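AlyGC (Glaciecola chathamensis, PDB 5GKD) degrades alginate as a lyase of polysaccharide lyase family 6, probably cutting the chain by beta-elimination beside a bound calcium ion. Local coordinates at residues R94-K97 / D98-A101; I216-S220 / G221-I225; D433-F436 / G437-K440; S457-T460 / G461-L464; H663-Q666 / V667-M670. All coordinates share one frame; numbering follows the deposited sequence.

Contact 1 of 5, residues R94-K97 / D98-A101; sequences RRNK and DVLA. With PO4 (phosphate ion), chain I; PO4 (phosphate ion), chain G.
A classic beta bulge sets R95 and N96 against the single residue V99, a local surface contact at the corner leading into strand 99-102 of the N-terminal beta-helix. The carbonyl V99 O takes the amide R95 N at 2.8 Å and, more weakly, N96 N at 3.4 Å. A type I turn from N96 to V99 closes with V99 N bonded to N96 O at 3.1 Å. Asparagine suits the first place: with CG between backbone N and carbonyl carbon (chi1 53°), OD1 accepts D98 N in its carbonyl plane, on a lone pair, making an Asx turn. L100 CD1 packs 3.8 Å from R94 CB. Both arginines extend away to phosphates. R95 offers NE and NH2 to two oxygens of one ion, NH2 reaching O2 at 2.6 Å, while its NH1 pairs with E39. R94 points the edge of its guanidinium at the other ion, NH1 meeting O2 at 2.9 Å. With an alanine at R94, that phosphate would probably lose one cationic partner and rest more on R153 and Y129. Each arginine holding its own anion, this corner is locally basic, though E39 offsets part of the charge and the phosphates probably come from the crystallisation liquor.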
# COMPACT_ATOMS: atom_id res chain seq x y z
N ARG A 94 -24.14 -7.32 -23.01
CA ARG A 94 -25.36 -6.85 -22.36
C ARG A 94 -25.20 -5.37 -22.07
O ARG A 94 -24.09 -4.84 -21.99
CB ARG A 94 -25.64 -7.61 -21.05
CG ARG A 94 -24.75 -7.16 -19.92
CD ARG A 94 -24.95 -7.92 -18.63
NE ARG A 94 -24.05 -7.38 -17.62
CZ ARG A 94 -24.09 -7.69 -16.33
NH1 ARG A 94 -23.22 -7.13 -15.51
NH2 ARG A 94 -24.99 -8.55 -15.85
N ARG A 95 -26.35 -4.70 -21.91
CA ARG A 95 -26.37 -3.40 -21.26
C ARG A 95 -26.25 -3.55 -19.75
O ARG A 95 -25.43 -2.88 -19.11
CB ARG A 95 -27.66 -2.65 -21.60
CG ARG A 95 -27.79 -1.33 -20.86
CD ARG A 95 -29.02 -0.55 -21.30
NE ARG A 95 -29.02 0.78 -20.72
CZ ARG A 95 -29.76 1.79 -21.15
NH1 ARG A 95 -30.58 1.64 -22.18
NH2 ARG A 95 -29.68 2.97 -20.55
N ASN A 96 -27.08 -4.42 -19.17
CA ASN A 96 -27.13 -4.71 -17.74
C ASN A 96 -27.86 -6.03 -17.59
O ASN A 96 -28.23 -6.66 -18.58
CB ASN A 96 -27.80 -3.58 -16.95
CG ASN A 96 -29.16 -3.23 -17.49
OD1 ASN A 96 -30.02 -4.09 -17.67
ND2 ASN A 96 -29.36 -1.95 -17.78
N LYS A 97 -28.09 -6.46 -16.34
CA LYS A 97 -28.59 -7.81 -16.11
C LYS A 97 -29.95 -8.07 -16.74
O LYS A 97 -30.31 -9.22 -16.95
CB LYS A 97 -28.66 -8.11 -14.61
CG LYS A 97 -29.64 -7.27 -13.84
CD LYS A 97 -29.60 -7.61 -12.34
CE LYS A 97 -30.80 -7.02 -11.60
NZ LYS A 97 -30.99 -7.62 -10.25
N ASP A 98 -30.72 -7.03 -17.05
CA ASP A 98 -32.05 -7.21 -17.59
C ASP A 98 -32.14 -6.96 -19.09
O ASP A 98 -33.20 -7.18 -19.67
CB ASP A 98 -33.04 -6.30 -16.84
CG ASP A 98 -33.12 -6.64 -15.36
OD1 ASP A 98 -33.65 -7.72 -15.01
OD2 ASP A 98 -32.64 -5.83 -14.55
N VAL A 99 -31.07 -6.48 -19.72
CA VAL A 99 -31.10 -6.16 -21.14
C VAL A 99 -29.83 -6.72 -21.76
O VAL A 99 -28.76 -6.12 -21.62
CB VAL A 99 -31.21 -4.64 -21.39
CG1 VAL A 99 -31.28 -4.34 -22.86
CG2 VAL A 99 -32.41 -4.04 -20.65
N LEU A 100 -29.95 -7.85 -22.45
CA LEU A 100 -28.84 -8.65 -22.97
C LEU A 100 -28.71 -8.48 -24.48
O LEU A 100 -29.57 -7.91 -25.15
CB LEU A 100 -29.04 -10.14 -22.65
CG LEU A 100 -28.82 -10.78 -21.27
CD1 LEU A 100 -28.68 -9.79 -20.15
CD2 LEU A 100 -29.91 -11.80 -20.99
N ALA A 101 -27.61 -8.99 -25.02
CA ALA A 101 -27.44 -9.14 -26.45
C ALA A 101 -27.53 -10.61 -26.82
O ALA A 101 -27.02 -11.47 -26.10
CB ALA A 101 -26.10 -8.58 -26.91
P PO4 I . -26.54 2.92 -18.64
O1 PO4 I . -25.28 3.41 -19.31
O2 PO4 I . -27.72 3.76 -19.10
O3 PO4 I . -26.82 1.48 -18.98
O4 PO4 I . -26.37 3.05 -17.15
P PO4 G . -22.39 -9.75 -13.09
O1 PO4 G . -22.81 -10.63 -14.25
O2 PO4 G . -23.25 -8.50 -12.99
O3 PO4 G . -20.94 -9.38 -13.29
O4 PO4 G . -22.56 -10.51 -11.79

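Contact 2 of 5, residues I216-S220 / G221-I225. With PO4 (phosphate ion), chain H.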
# COMPACT_ATOMS: atom_id res chain seq x y z
N ILE A 216 -8.07 -22.66 -19.47
CA ILE A 216 -9.51 -22.75 -19.62
C ILE A 216 -10.09 -23.39 -18.37
O ILE A 216 -9.59 -24.42 -17.91
CB ILE A 216 -9.91 -23.57 -20.86
CG1 ILE A 216 -9.36 -22.93 -22.14
CG2 ILE A 216 -11.40 -23.76 -20.90
CD1 ILE A 216 -9.68 -23.68 -23.41
N SER A 217 -11.14 -22.79 -17.82
CA SER A 217 -11.81 -23.29 -16.63
C SER A 217 -13.25 -23.58 -17.04
O SER A 217 -14.06 -22.65 -17.12
CB SER A 217 -11.73 -22.27 -15.49
OG SER A 217 -12.28 -22.77 -14.27
N ASN A 218 -13.56 -24.84 -17.35
CA ASN A 218 -14.93 -25.18 -17.71
C ASN A 218 -15.75 -25.39 -16.45
O ASN A 218 -15.37 -26.17 -15.58
CB ASN A 218 -14.98 -26.43 -18.59
CG ASN A 218 -16.33 -26.61 -19.23
OD1 ASN A 218 -16.67 -25.91 -20.18
ND2 ASN A 218 -17.12 -27.52 -18.68
N LYS A 219 -16.87 -24.67 -16.34
CA LYS A 219 -17.68 -24.64 -15.12
C LYS A 219 -19.16 -24.67 -15.48
O LYS A 219 -19.96 -23.88 -14.98
CB LYS A 219 -17.38 -23.41 -14.26
CG LYS A 219 -16.04 -23.44 -13.51
CD LYS A 219 -15.92 -22.22 -12.59
CE LYS A 219 -14.67 -22.25 -11.72
NZ LYS A 219 -14.42 -20.97 -11.01
N SER A 220 -19.53 -25.55 -16.39
CA SER A 220 -20.92 -25.71 -16.80
C SER A 220 -21.01 -26.99 -17.61
O SER A 220 -20.01 -27.68 -17.82
CB SER A 220 -21.41 -24.50 -17.60
OG SER A 220 -20.48 -24.16 -18.61
N GLY A 221 -22.22 -27.29 -18.09
CA GLY A 221 -22.51 -28.57 -18.71
C GLY A 221 -22.51 -28.54 -20.22
O GLY A 221 -22.89 -27.55 -20.84
N LYS A 222 -22.09 -29.66 -20.81
CA LYS A 222 -22.32 -29.99 -22.22
C LYS A 222 -21.70 -28.96 -23.16
O LYS A 222 -22.28 -28.59 -24.19
CB LYS A 222 -23.81 -30.17 -22.50
CG LYS A 222 -24.48 -31.08 -21.47
CD LYS A 222 -25.30 -32.18 -22.12
CE LYS A 222 -26.59 -32.48 -21.36
NZ LYS A 222 -26.42 -32.66 -19.90
N ASN A 223 -20.51 -28.51 -22.83
CA ASN A 223 -19.77 -27.64 -23.72
C ASN A 223 -18.86 -28.49 -24.59
O ASN A 223 -18.59 -29.65 -24.29
CB ASN A 223 -18.96 -26.62 -22.92
CG ASN A 223 -19.86 -25.76 -22.05
OD1 ASN A 223 -20.90 -25.29 -22.51
ND2 ASN A 223 -19.46 -25.56 -20.79
N SER A 224 -18.39 -27.90 -25.68
CA SER A 224 -17.49 -28.57 -26.62
C SER A 224 -16.24 -27.72 -26.81
O SER A 224 -16.31 -26.61 -27.34
CB SER A 224 -18.21 -28.84 -27.95
OG SER A 224 -17.29 -29.14 -28.97
N ILE A 225 -15.11 -28.23 -26.34
CA ILE A 225 -13.83 -27.51 -26.38
C ILE A 225 -12.91 -28.30 -27.30
O ILE A 225 -12.43 -29.38 -26.92
CB ILE A 225 -13.23 -27.33 -24.99
CG1 ILE A 225 -14.24 -26.64 -24.07
CG2 ILE A 225 -11.96 -26.51 -25.07
CD1 ILE A 225 -13.98 -26.85 -22.59
P PO4 H . -11.34 -22.27 -9.44
O1 PO4 H . -11.61 -22.85 -10.80
O2 PO4 H . -10.52 -21.06 -9.65
O3 PO4 H . -10.61 -23.31 -8.56
O4 PO4 H . -12.67 -21.77 -8.92
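N218, S220 and N223 meet inside the turn that joins strand 214-219 to strand 224-231, one corner of the parallel beta-helix, where the two segments run 151° apart. The amide of N223 is the hub. Its ND2 spends both hydrogens within the turn: one goes to S220 OG at 2.8 Å, exactly in the amide plane, the other to N218 OD1 at 2.9 Å, tilted a little from that plane. The two amide groups are turned 79° against each other, so they do not stack. S220 is small enough to fit within the turn, its OG held between backbone N and carbonyl carbon (chi1 48°), which aims it at N223; the same oxygen is also bonded to I187 O. N218 ND2 reaches back weakly to S220 O. Next to these amides, I225 CD1 lies 3.7 Å from N218 OD1, and I216 CD1 touches I225 CG2 at 4.0 Å, the two isoleucines lying alongside one another and pointing opposite ways in the hydrophobic interior. The other face of the strand, with S217 and K219, borders the calcium and carbonate site, probably the active site: K219 NZ holds O4 of a phosphate, probably from the crystallisation liquor, at 2.8 Å, an ion shared with R240, and S217 OG is bonded to the calcium ligand E214. N223 OD1 accepts the backbone N-H of T199, and N245 OD1 that of N223; asparagines in successive coils, each accepting from the coil before, are reminiscent of the asparagine ladders of pectate lyase-like parallel beta-helices.

Contact 3 of 5, residues D433-F436 / G437-K440; sequences DVAF and GSGK
A435 and S438 mark the two ends of a type II beta turn, in a loop without regular helix or strand, their CA atoms 5.4 Å apart. The backbone bond that closes it, S438 N to A435 O, is weak at 3.3 Å. G437 holds the third position with a positive phi of 73°; a CB there would collide with F436 O, hence the residue without a side chain. What the backbone bond lacks the serine supplies. Its OG, set between backbone N and carbonyl carbon (chi1 58°), swings back over the turn and donates to A435 O at 2.7 Å, tilted 25° from the carbonyl plane, so that one oxygen takes two hydrogens from the same residue. V434 CG1 lies 3.8 Å from S438 OG and A435 CB 4.0 Å from S438 CB, two small apolar groups beside the hydroxymethyl. F436 turns its ring away from the turn and onto strands 482-487 and 510-514, over T482, T484 and T512, where it forms a cation-pi contact with R544; V434 O is bonded to the same guanidinium. Glycine is common at the third residue of a type II turn, whose backbone angles suit it, and this turn steers the linker into strand 441-444, the first of the C-terminal parallel beta-helix.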
# COMPACT_ATOMS: atom_id res chain seq x y z
N ASP A 433 8.03 -9.37 -23.41
CA ASP A 433 9.07 -8.93 -22.49
C ASP A 433 10.25 -8.32 -23.24
O ASP A 433 10.57 -8.72 -24.36
CB ASP A 433 9.56 -10.09 -21.62
CG ASP A 433 8.49 -10.62 -20.68
OD1 ASP A 433 7.60 -9.84 -20.28
OD2 ASP A 433 8.55 -11.82 -20.33
N VAL A 434 10.91 -7.35 -22.59
CA VAL A 434 12.20 -6.84 -23.05
C VAL A 434 13.31 -7.66 -22.41
O VAL A 434 13.33 -7.86 -21.19
CB VAL A 434 12.37 -5.35 -22.71
CG1 VAL A 434 13.76 -4.86 -23.17
CG2 VAL A 434 11.28 -4.52 -23.36
N ALA A 435 14.25 -8.13 -23.23
CA ALA A 435 15.33 -8.95 -22.72
C ALA A 435 16.43 -8.07 -22.14
O ALA A 435 16.69 -6.97 -22.63
CB ALA A 435 15.91 -9.82 -23.83
N PHE A 436 17.07 -8.56 -21.08
CA PHE A 436 18.22 -7.86 -20.52
C PHE A 436 19.34 -7.82 -21.55
O PHE A 436 19.68 -8.83 -22.16
CB PHE A 436 18.70 -8.55 -19.26
CG PHE A 436 17.89 -8.23 -18.03
CD1 PHE A 436 17.86 -6.95 -17.51
CD2 PHE A 436 17.22 -9.23 -17.36
CE1 PHE A 436 17.12 -6.67 -16.37
CE2 PHE A 436 16.50 -8.96 -16.21
CZ PHE A 436 16.44 -7.67 -15.72
N GLY A 437 19.93 -6.64 -21.75
CA GLY A 437 21.05 -6.52 -22.65
C GLY A 437 20.70 -6.62 -24.12
O GLY A 437 21.59 -6.82 -24.95
N SER A 438 19.42 -6.47 -24.46
CA SER A 438 18.99 -6.45 -25.85
C SER A 438 19.15 -5.08 -26.49
O SER A 438 18.94 -4.94 -27.69
CB SER A 438 17.53 -6.87 -25.94
OG SER A 438 16.74 -6.01 -25.15
N GLY A 439 19.49 -4.06 -25.70
CA GLY A 439 19.71 -2.71 -26.18
C GLY A 439 21.17 -2.45 -26.46
O GLY A 439 21.90 -3.34 -26.92
N LYS A 440 21.60 -1.23 -26.19
CA LYS A 440 22.95 -0.78 -26.47
C LYS A 440 23.73 -0.57 -25.18
O LYS A 440 23.16 -0.49 -24.09
CB LYS A 440 22.93 0.52 -27.28
CG LYS A 440 22.25 1.63 -26.52
CD LYS A 440 22.30 2.94 -27.26
CE LYS A 440 21.79 4.05 -26.37
NZ LYS A 440 20.30 4.17 -26.43

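Contact 4 of 5, residues S457-T460 / G461-L464; sequences SAET and GDVL
E459 and D462 are tied by two hydrogen bonds that run in opposite senses. D462 N donates to E459 O at 3.0 Å, closing a type II beta turn, and E459 N donates to D462 OD2 at 2.7 Å with an angle of 164° at the hydrogen. That amide meets OD2 from above the carboxylate plane, 54° out of it. G461 occupies the third position with phi 93°, where a CB would be jammed against T460 O, so glycine is needed. The turn carries the chain from helix 450-457 into strand 462-466, an early strand of the C-terminal parallel beta-helix, and T460 OG1 fastens it to the next coil at T482 N. Charge forms a second layer. E459 OE2 and D462 OD2 stand 4.3 Å apart, and K440 makes a salt bridge to both, which probably offsets their repulsion. A water also joins the pair, donating to E459 OE2 at 2.7 Å and to D462 OD1 at 3.1 Å. The apolar part lies on the inner side: the small side chain of A458 touches L464 CD1 with its CB at 3.8 Å, and L464 continues inward to A454 and I455 of the helix and to L483.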
# COMPACT_ATOMS: atom_id res chain seq x y z
N SER A 457 18.19 8.69 -19.34
CA SER A 457 18.22 8.84 -20.79
C SER A 457 18.52 7.55 -21.52
O SER A 457 18.46 7.53 -22.76
CB SER A 457 19.23 9.92 -21.19
OG SER A 457 20.53 9.58 -20.79
N ALA A 458 18.83 6.47 -20.81
CA ALA A 458 18.95 5.17 -21.44
C ALA A 458 17.60 4.71 -21.99
O ALA A 458 16.54 5.21 -21.61
CB ALA A 458 19.48 4.14 -20.44
N GLU A 459 17.65 3.74 -22.90
CA GLU A 459 16.47 3.12 -23.49
C GLU A 459 16.32 1.71 -22.95
O GLU A 459 17.27 1.14 -22.40
CB GLU A 459 16.57 3.10 -25.02
CG GLU A 459 16.44 4.47 -25.65
CD GLU A 459 16.89 4.49 -27.11
OE1 GLU A 459 16.32 5.27 -27.90
OE2 GLU A 459 17.83 3.72 -27.46
N THR A 460 15.12 1.14 -23.10
CA THR A 460 14.82 -0.13 -22.46
C THR A 460 15.67 -1.23 -23.08
O THR A 460 15.82 -1.31 -24.30
CB THR A 460 13.32 -0.46 -22.56
OG1 THR A 460 13.00 -1.49 -21.61
CG2 THR A 460 12.90 -0.95 -23.97
N GLY A 461 16.26 -2.07 -22.22
CA GLY A 461 17.19 -3.08 -22.67
C GLY A 461 18.65 -2.66 -22.67
O GLY A 461 19.51 -3.51 -22.87
N ASP A 462 18.95 -1.39 -22.41
CA ASP A 462 20.33 -0.92 -22.47
C ASP A 462 21.16 -1.48 -21.32
O ASP A 462 20.63 -1.99 -20.33
CB ASP A 462 20.38 0.60 -22.44
CG ASP A 462 20.02 1.21 -23.77
OD1 ASP A 462 19.89 0.44 -24.74
OD2 ASP A 462 19.86 2.45 -23.85
N VAL A 463 22.49 -1.37 -21.46
CA VAL A 463 23.43 -1.79 -20.42
C VAL A 463 24.32 -0.60 -20.08
O VAL A 463 25.03 -0.08 -20.95
CB VAL A 463 24.28 -2.99 -20.86
CG1 VAL A 463 25.29 -3.35 -19.77
CG2 VAL A 463 23.40 -4.17 -21.17
N LEU A 464 24.26 -0.16 -18.83
CA LEU A 464 25.12 0.91 -18.35
C LEU A 464 26.41 0.30 -17.82
O LEU A 464 26.38 -0.60 -16.97
CB LEU A 464 24.40 1.72 -17.26
CG LEU A 464 23.41 2.84 -17.62
CD1 LEU A 464 22.44 2.44 -18.71
CD2 LEU A 464 22.64 3.32 -16.38
O HOH W 1 18.65 1.19 -27.44

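Contact 5 of 5, residues H663-Q666 / V667-M670; sequences HGTQ and VNKM
T665 and N668 are joined by a reciprocal pair of hydrogen bonds across the bend where strand 660-663 gives way to strand 667-676. In the first, T665 OG1 donates to N668 OD1; at 2.5 Å it is very short, and its exact length should be taken with caution. In the second, N668 ND2 returns a hydrogen to T665 O at 3.2 Å, arriving well above the carbonyl plane, 66° out of it, and therefore not on a lone pair. The threonine fits because its OG1 lies between backbone N and carbonyl carbon (chi1 55°), which sends the hydroxyl toward the strand, and the two side chains cross at about a right angle. Asparagine suits the partner's place, since its amide carries both an acceptor for the hydroxyl and a donor for the carbonyl. ND2 has a further partner in T692 OG1 on the next coil. For packing, both side chains lie on V638, with N668 also against F683. Other polar ties hold the bend to its surroundings, Q666 NE2 to G635 O and G664 O to R626. A leucine in place of N668 would probably leave the buried T665 hydroxyl without its acceptor and T692 without its amide partner. The threonine hydroxyl and the asparagine amide, both on buried residues, are thus met by protein partners: OG1 by OD1, and ND2 by T665 O and T692.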
# COMPACT_ATOMS: atom_id res chain seq x y z
N HIS A 663 6.67 -19.66 4.31
CA HIS A 663 5.28 -20.01 4.58
C HIS A 663 4.54 -20.15 3.25
O HIS A 663 4.43 -19.18 2.49
CB HIS A 663 4.63 -18.96 5.49
CG HIS A 663 3.19 -19.23 5.81
ND1 HIS A 663 2.73 -19.28 7.11
CD2 HIS A 663 2.12 -19.43 5.01
CE1 HIS A 663 1.42 -19.51 7.09
NE2 HIS A 663 1.03 -19.61 5.84
N GLY A 664 4.02 -21.35 2.99
CA GLY A 664 3.29 -21.60 1.77
C GLY A 664 4.13 -21.65 0.51
O GLY A 664 3.56 -21.56 -0.58
N THR A 665 5.45 -21.78 0.61
CA THR A 665 6.26 -22.00 -0.58
C THR A 665 6.15 -23.44 -1.04
O THR A 665 6.19 -24.38 -0.24
CB THR A 665 7.72 -21.65 -0.31
OG1 THR A 665 8.19 -22.40 0.81
CG2 THR A 665 7.84 -20.19 0.01
N GLN A 666 6.00 -23.61 -2.35
CA GLN A 666 5.61 -24.88 -2.95
C GLN A 666 6.79 -25.73 -3.37
O GLN A 666 6.67 -26.96 -3.44
CB GLN A 666 4.71 -24.60 -4.15
CG GLN A 666 3.57 -23.63 -3.79
CD GLN A 666 2.33 -23.84 -4.63
OE1 GLN A 666 1.89 -24.98 -4.82
NE2 GLN A 666 1.78 -22.76 -5.15
N VAL A 667 7.94 -25.12 -3.66
CA VAL A 667 9.16 -25.84 -3.97
C VAL A 667 10.29 -25.22 -3.16
O VAL A 667 10.59 -24.02 -3.31
CB VAL A 667 9.48 -25.79 -5.47
CG1 VAL A 667 10.86 -26.40 -5.73
CG2 VAL A 667 8.40 -26.52 -6.28
N ASN A 668 10.93 -26.02 -2.32
CA ASN A 668 12.00 -25.55 -1.45
C ASN A 668 13.21 -26.46 -1.62
O ASN A 668 13.10 -27.67 -1.42
CB ASN A 668 11.56 -25.53 0.01
CG ASN A 668 10.29 -24.74 0.21
OD1 ASN A 668 10.32 -23.52 0.17
ND2 ASN A 668 9.19 -25.42 0.44
N LYS A 669 14.35 -25.87 -1.97
CA LYS A 669 15.59 -26.63 -2.16
C LYS A 669 16.74 -25.87 -1.52
O LYS A 669 17.14 -24.81 -2.02
CB LYS A 669 15.85 -26.88 -3.65
CG LYS A 669 17.16 -27.59 -3.97
CD LYS A 669 17.27 -27.92 -5.48
CE LYS A 669 18.73 -28.09 -5.92
NZ LYS A 669 18.99 -27.45 -7.27
N MET A 670 17.28 -26.39 -0.42
CA MET A 670 18.44 -25.81 0.25
C MET A 670 19.56 -26.84 0.31
O MET A 670 19.42 -27.86 0.98
CB MET A 670 18.10 -25.33 1.66
CG MET A 670 17.60 -23.88 1.78
SD MET A 670 15.96 -23.60 1.11
CE MET A 670 15.11 -24.98 1.77

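How the contacts relate
Contacts 1 and 2 lie in the N-terminal beta-helix, their centres 23 Å apart, while contacts 3, 4 and 5 belong to the C-terminal one or to the linker entering it. Contact 2 lies nearest the calcium and carbonate site, probably the catalytic region: the side chain of I216 is about 10 Å from the calcium ion. The side chain of Q666 in contact 5 is about 12 Å from a calcium ion, probably the same one, although the nearest atoms of contacts 2 and 5 are about 17 Å apart. Contacts 3 and 4 are direct neighbours, centres 8 Å apart, with K440 O probably hydrogen-bonded to V463 N at 2.9 Å. Contact 1 is far from the C-terminal contacts, 46 to 48 Å between centres.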